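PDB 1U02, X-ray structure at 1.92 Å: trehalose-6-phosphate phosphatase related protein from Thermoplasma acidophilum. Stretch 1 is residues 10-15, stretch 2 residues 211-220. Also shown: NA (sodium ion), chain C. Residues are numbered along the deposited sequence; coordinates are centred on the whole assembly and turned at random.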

ATOM      1  N   GLY A  10       6.362   2.097  -5.139  1.00 14.41           N
ATOM      2  CA  GLY A  10       6.743   1.399  -6.351  1.00 14.76           C
ATOM      3  C   GLY A  10       5.855   1.732  -7.533  1.00 15.49           C
ATOM      4  O   GLY A  10       6.099   1.263  -8.646  1.00 15.90           O
ATOM      5  N   THR A  11       4.823   2.538  -7.297  1.00 14.73           N
ATOM      6  CA  THR A  11       3.896   2.925  -8.353  1.00 13.31           C
ATOM      7  C   THR A  11       3.947   4.432  -8.616  1.00 13.44           C
ATOM      8  O   THR A  11       4.141   4.862  -9.756  1.00 13.83           O
ATOM      9  N   LEU A  12       3.778   5.231  -7.566  1.00 12.80           N
ATOM     10  CA  LEU A  12       3.836   6.684  -7.693  1.00 13.30           C
ATOM     11  C   LEU A  12       5.190   7.200  -7.206  1.00 12.78           C
ATOM     12  O   LEU A  12       5.642   8.273  -7.604  1.00 16.09           O
ATOM     13  N   VAL A  13       5.821   6.434  -6.326  1.00 12.86           N
ATOM     14  CA  VAL A  13       7.137   6.780  -5.798  1.00 14.13           C
ATOM     15  C   VAL A  13       7.974   5.513  -5.909  1.00 13.60           C
ATOM     16  O   VAL A  13       7.432   4.410  -5.981  1.00 13.98           O
ATOM     17  N   PRO A  14       9.306   5.649  -5.945  1.00 15.33           N
ATOM     18  CA  PRO A  14      10.151   4.461  -6.052  1.00 15.19           C
ATOM     19  C   PRO A  14      10.265   3.708  -4.729  1.00 15.45           C
ATOM     20  O   PRO A  14      10.002   4.258  -3.657  1.00 13.12           O
ATOM     21  N   ILE A  15      10.648   2.442  -4.820  1.00 15.40           N
ATOM     22  CA  ILE A  15      10.856   1.622  -3.640  1.00 15.98           C
ATOM     23  C   ILE A  15      12.251   2.017  -3.188  1.00 16.71           C
ATOM     24  O   ILE A  15      13.175   2.042  -3.999  1.00 16.02           O
ATOM     25  N   ASP A 211       8.414   2.135 -14.885  1.00 19.86           N
ATOM     26  CA  ASP A 211       8.620   2.540 -13.494  1.00 19.98           C
ATOM     27  C   ASP A 211       7.651   3.633 -13.068  1.00 17.86           C
ATOM     28  O   ASP A 211       6.733   3.977 -13.812  1.00 16.23           O
ATOM     29  N   TYR A 212       7.865   4.179 -11.874  1.00 17.43           N
ATOM     30  CA  TYR A 212       6.993   5.223 -11.348  1.00 16.45           C
ATOM     31  C   TYR A 212       7.091   6.486 -12.198  1.00 16.85           C
ATOM     32  O   TYR A 212       6.133   7.247 -12.299  1.00 15.60           O
ATOM     33  N   ILE A 213       8.252   6.709 -12.809  1.00 17.21           N
ATOM     34  CA  ILE A 213       8.437   7.880 -13.658  1.00 17.22           C
ATOM     35  C   ILE A 213       7.499   7.800 -14.866  1.00 17.35           C
ATOM     36  O   ILE A 213       6.809   8.770 -15.193  1.00 16.55           O
ATOM     37  N   GLU A 214       7.454   6.640 -15.518  1.00 18.68           N
ATOM     38  CA  GLU A 214       6.575   6.472 -16.676  1.00 18.58           C
ATOM     39  C   GLU A 214       5.120   6.507 -16.200  1.00 17.47           C
ATOM     40  O   GLU A 214       4.244   7.058 -16.874  1.00 16.57           O
HETATM   41  N   MSE A 215       4.865   5.915 -15.037  1.00 14.56           N
HETATM   42  CA  MSE A 215       3.520   5.904 -14.481  1.00 16.53           C
HETATM   43  C   MSE A 215       3.033   7.343 -14.293  1.00 15.61           C
HETATM   44  O   MSE A 215       1.894   7.670 -14.624  1.00 16.87           O
ATOM     45  N   ARG A 216       3.897   8.197 -13.759  1.00 16.39           N
ATOM     46  CA  ARG A 216       3.535   9.593 -13.544  1.00 17.71           C
ATOM     47  C   ARG A 216       3.238  10.278 -14.875  1.00 19.28           C
ATOM     48  O   ARG A 216       2.350  11.126 -14.968  1.00 18.10           O
ATOM     49  N   LYS A 217       3.993   9.898 -15.901  1.00 19.33           N
ATOM     50  CA  LYS A 217       3.834  10.479 -17.227  1.00 19.99           C
ATOM     51  C   LYS A 217       2.467  10.136 -17.804  1.00 19.18           C
ATOM     52  O   LYS A 217       1.840  10.964 -18.459  1.00 19.65           O
ATOM     53  N   ILE A 218       2.010   8.913 -17.559  1.00 19.79           N
ATOM     54  CA  ILE A 218       0.706   8.483 -18.047  1.00 22.12           C
ATOM     55  C   ILE A 218      -0.392   9.289 -17.349  1.00 23.35           C
ATOM     56  O   ILE A 218      -1.354   9.730 -17.988  1.00 21.52           O
ATOM     57  N   LEU A 219      -0.237   9.488 -16.041  1.00 22.21           N
ATOM     58  CA  LEU A 219      -1.211  10.255 -15.269  1.00 22.65           C
ATOM     59  C   LEU A 219      -1.198  11.706 -15.749  1.00 23.02           C
ATOM     60  O   LEU A 219      -2.242  12.355 -15.844  1.00 22.15           O
ATOM     61  N   LYS A 220      -0.003  12.204 -16.044  1.00 23.61           N
ATOM     62  CA  LYS A 220       0.176  13.561 -16.542  1.00 25.98           C
ATOM     63  C   LYS A 220      -0.620  13.710 -17.843  1.00 25.90           C
ATOM     64  O   LYS A 220      -1.316  14.699 -18.051  1.00 24.76           O
TER

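The contact sets an irregular loop against the first turns of a helix, and its polar anchor is a side chain reaching for a backbone carbonyl. Arg216 leaves the helix sideways, but an extended m, t, t chain brings its guanidinium to the loop, where NE and NH2 each donate to Leu12 O at 2.9 Å. That carbonyl lies near the guanidinium plane, so one acceptor takes both hydrogens. Val13, chi1 m, sits at the same edge, its CG1 3.9 Å from Arg216 NH2.

The aromatic contact belongs to Tyr212, which points toward the loop with chi1 p and chi2 near 95°. Pro14 CD lies 3.7 Å from the Tyr212 ring centroid and only 9° off its normal, a CH-pi contact over the face, while Pro14 CB comes within 3.5 Å of Tyr212 CE2. On its other side, the proline offers its carbonyl to sodium, Pro14 O to NA being 2.9 Å; water 1 and two atoms from elsewhere in the structure also bind the ion.

The apolar packing runs further along the helix. Leu12 starts away from it, yet its m, t rotamer returns the tip, placing CD2 3.7 Å from Leu219 CD1 and 4.4 Å from Met215 CG. Leu219, also m, t, points toward the loop. Met215, a selenomethionine, starts toward it as well, but with chi1 t and chi2 p its end leads away.

The CA-to-CB bond of Thr11 points away, chi1 m, yet Thr11 CG2 still lies 4.1 Å from Met215 CG; of this residue's atoms the carbonyl oxygen comes nearest, Thr11 O being 3.3 Å from Tyr212 CA in a CA-H...O contact and 3.4 Å from Met215 CG. This buried oxygen has no conventional polar partner. Before the helix, Asp211 caps its start, OD1 accepting from Glu214 N at 2.9 Å.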

ATOM      1  CB  THR A  11       2.462   2.482  -7.995  1.00 13.33           C
ATOM      2  OG1 THR A  11       2.430   1.051  -7.889  1.00 15.06           O
ATOM      3  CG2 THR A  11       1.472   2.926  -9.071  1.00 15.67           C
ATOM      4  CB  LEU A  12       2.709   7.344  -6.889  1.00 12.00           C
ATOM      5  CG  LEU A  12       1.285   6.955  -7.308  1.00 14.25           C
ATOM      6  CD1 LEU A  12       0.266   7.718  -6.462  1.00 12.01           C
ATOM      7  CD2 LEU A  12       1.080   7.263  -8.791  1.00 13.10           C
ATOM      8  CB  VAL A  13       7.074   7.226  -4.309  1.00 14.41           C
ATOM      9  CG1 VAL A  13       6.263   8.506  -4.183  1.00 15.40           C
ATOM     10  CG2 VAL A  13       6.463   6.121  -3.453  1.00 15.28           C
ATOM     11  CB  PRO A  14      11.494   5.038  -6.488  1.00 15.78           C
ATOM     12  CG  PRO A  14      11.538   6.340  -5.745  1.00 16.24           C
ATOM     13  CD  PRO A  14      10.122   6.879  -5.931  1.00 15.92           C
ATOM     14  CB  ILE A  15      10.854   0.124  -3.996  1.00 17.71           C
ATOM     15  CG1 ILE A  15       9.484  -0.278  -4.544  1.00 17.47           C
ATOM     16  CG2 ILE A  15      11.187  -0.710  -2.762  1.00 18.19           C
ATOM     17  CD1 ILE A  15       8.371  -0.133  -3.525  1.00 19.90           C
ATOM     18  CB  ASP A 211      10.056   3.029 -13.291  1.00 20.77           C
ATOM     19  CG  ASP A 211      10.473   4.066 -14.318  1.00 22.38           C
ATOM     20  OD1 ASP A 211       9.592   4.742 -14.887  1.00 21.76           O
ATOM     21  OD2 ASP A 211      11.692   4.213 -14.550  1.00 23.70           O
ATOM     22  CB  TYR A 212       7.351   5.532  -9.888  1.00 16.87           C
ATOM     23  CG  TYR A 212       8.596   6.354  -9.715  1.00 17.14           C
ATOM     24  CD1 TYR A 212       8.520   7.739  -9.573  1.00 19.13           C
ATOM     25  CD2 TYR A 212       9.855   5.758  -9.718  1.00 18.30           C
ATOM     26  CE1 TYR A 212       9.666   8.510  -9.436  1.00 20.31           C
ATOM     27  CE2 TYR A 212      11.009   6.524  -9.586  1.00 18.95           C
ATOM     28  CZ  TYR A 212      10.906   7.897  -9.443  1.00 21.37           C
ATOM     29  OH  TYR A 212      12.037   8.667  -9.302  1.00 23.47           O
ATOM     30  CB  ILE A 213       9.894   7.974 -14.137  1.00 18.28           C
ATOM     31  CG1 ILE A 213      10.810   8.168 -12.929  1.00 19.75           C
ATOM     32  CG2 ILE A 213      10.050   9.122 -15.133  1.00 17.25           C
ATOM     33  CD1 ILE A 213      12.284   8.030 -13.236  1.00 21.82           C
ATOM     34  CB  GLU A 214       6.861   5.142 -17.381  1.00 21.66           C
ATOM     35  CG  GLU A 214       6.379   5.101 -18.828  1.00 26.72           C
ATOM     36  CD  GLU A 214       6.559   3.734 -19.483  1.00 29.31           C
ATOM     37  OE1 GLU A 214       7.563   3.051 -19.185  1.00 28.23           O
ATOM     38  OE2 GLU A 214       5.703   3.352 -20.311  1.00 30.75           O
HETATM   39  CB  MSE A 215       3.508   5.180 -13.135  1.00 17.72           C
HETATM   40  CG  MSE A 215       2.137   5.062 -12.494  1.00 17.76           C
HETATM   41 SE   MSE A 215       0.910   3.920 -13.498  1.00 25.41          SE
HETATM   42  CE  MSE A 215      -0.387   5.248 -13.964  1.00 24.59           C
ATOM     43  CB  ARG A 216       4.666  10.338 -12.843  1.00 16.13           C
ATOM     44  CG  ARG A 216       4.867   9.941 -11.394  1.00 17.43           C
ATOM     45  CD  ARG A 216       5.840  10.880 -10.709  1.00 14.60           C
ATOM     46  NE  ARG A 216       6.080  10.507  -9.320  1.00 14.56           N
ATOM     47  CZ  ARG A 216       6.854  11.199  -8.491  1.00 13.02           C
ATOM     48  NH1 ARG A 216       7.457  12.298  -8.920  1.00 13.74           N
ATOM     49  NH2 ARG A 216       7.026  10.797  -7.236  1.00 11.98           N
ATOM     50  CB  LYS A 217       4.939   9.969 -18.152  1.00 20.44           C
ATOM     51  CG  LYS A 217       5.100  10.776 -19.423  1.00 22.27           C
ATOM     52  CD  LYS A 217       6.298  10.297 -20.230  1.00 21.90           C
ATOM     53  CE  LYS A 217       6.553  11.209 -21.418  1.00 19.84           C
ATOM     54  NZ  LYS A 217       7.750  10.790 -22.194  1.00 21.69           N
ATOM     55  CB  ILE A 218       0.487   6.973 -17.794  1.00 23.73           C
ATOM     56  CG1 ILE A 218       1.299   6.160 -18.805  1.00 26.02           C
ATOM     57  CG2 ILE A 218      -0.991   6.624 -17.894  1.00 25.95           C
ATOM     58  CD1 ILE A 218       0.879   6.377 -20.249  1.00 28.05           C
ATOM     59  CB  LEU A 219      -0.876  10.193 -13.772  1.00 23.09           C
ATOM     60  CG  LEU A 219      -0.913   8.815 -13.103  1.00 22.03           C
ATOM     61  CD1 LEU A 219      -0.579   8.956 -11.620  1.00 23.94           C
ATOM     62  CD2 LEU A 219      -2.291   8.198 -13.271  1.00 21.01           C
ATOM     63  CB  LYS A 220       1.662  13.812 -16.812  1.00 27.89           C
ATOM     64  CG  LYS A 220       1.991  15.139 -17.489  1.00 32.79           C
ATOM     65  CD  LYS A 220       3.394  15.098 -18.094  1.00 35.09           C
ATOM     66  CE  LYS A 220       3.854  16.468 -18.571  1.00 37.69           C
ATOM     67  NZ  LYS A 220       4.098  17.401 -17.434  1.00 40.12           N
TER
HETATM   68 NA    NA C 241       8.676   3.779  -1.134  1.00 28.18          NA
HETATM   69  O   HOH W   1      10.162   1.902  -0.309  1.00 17.60           O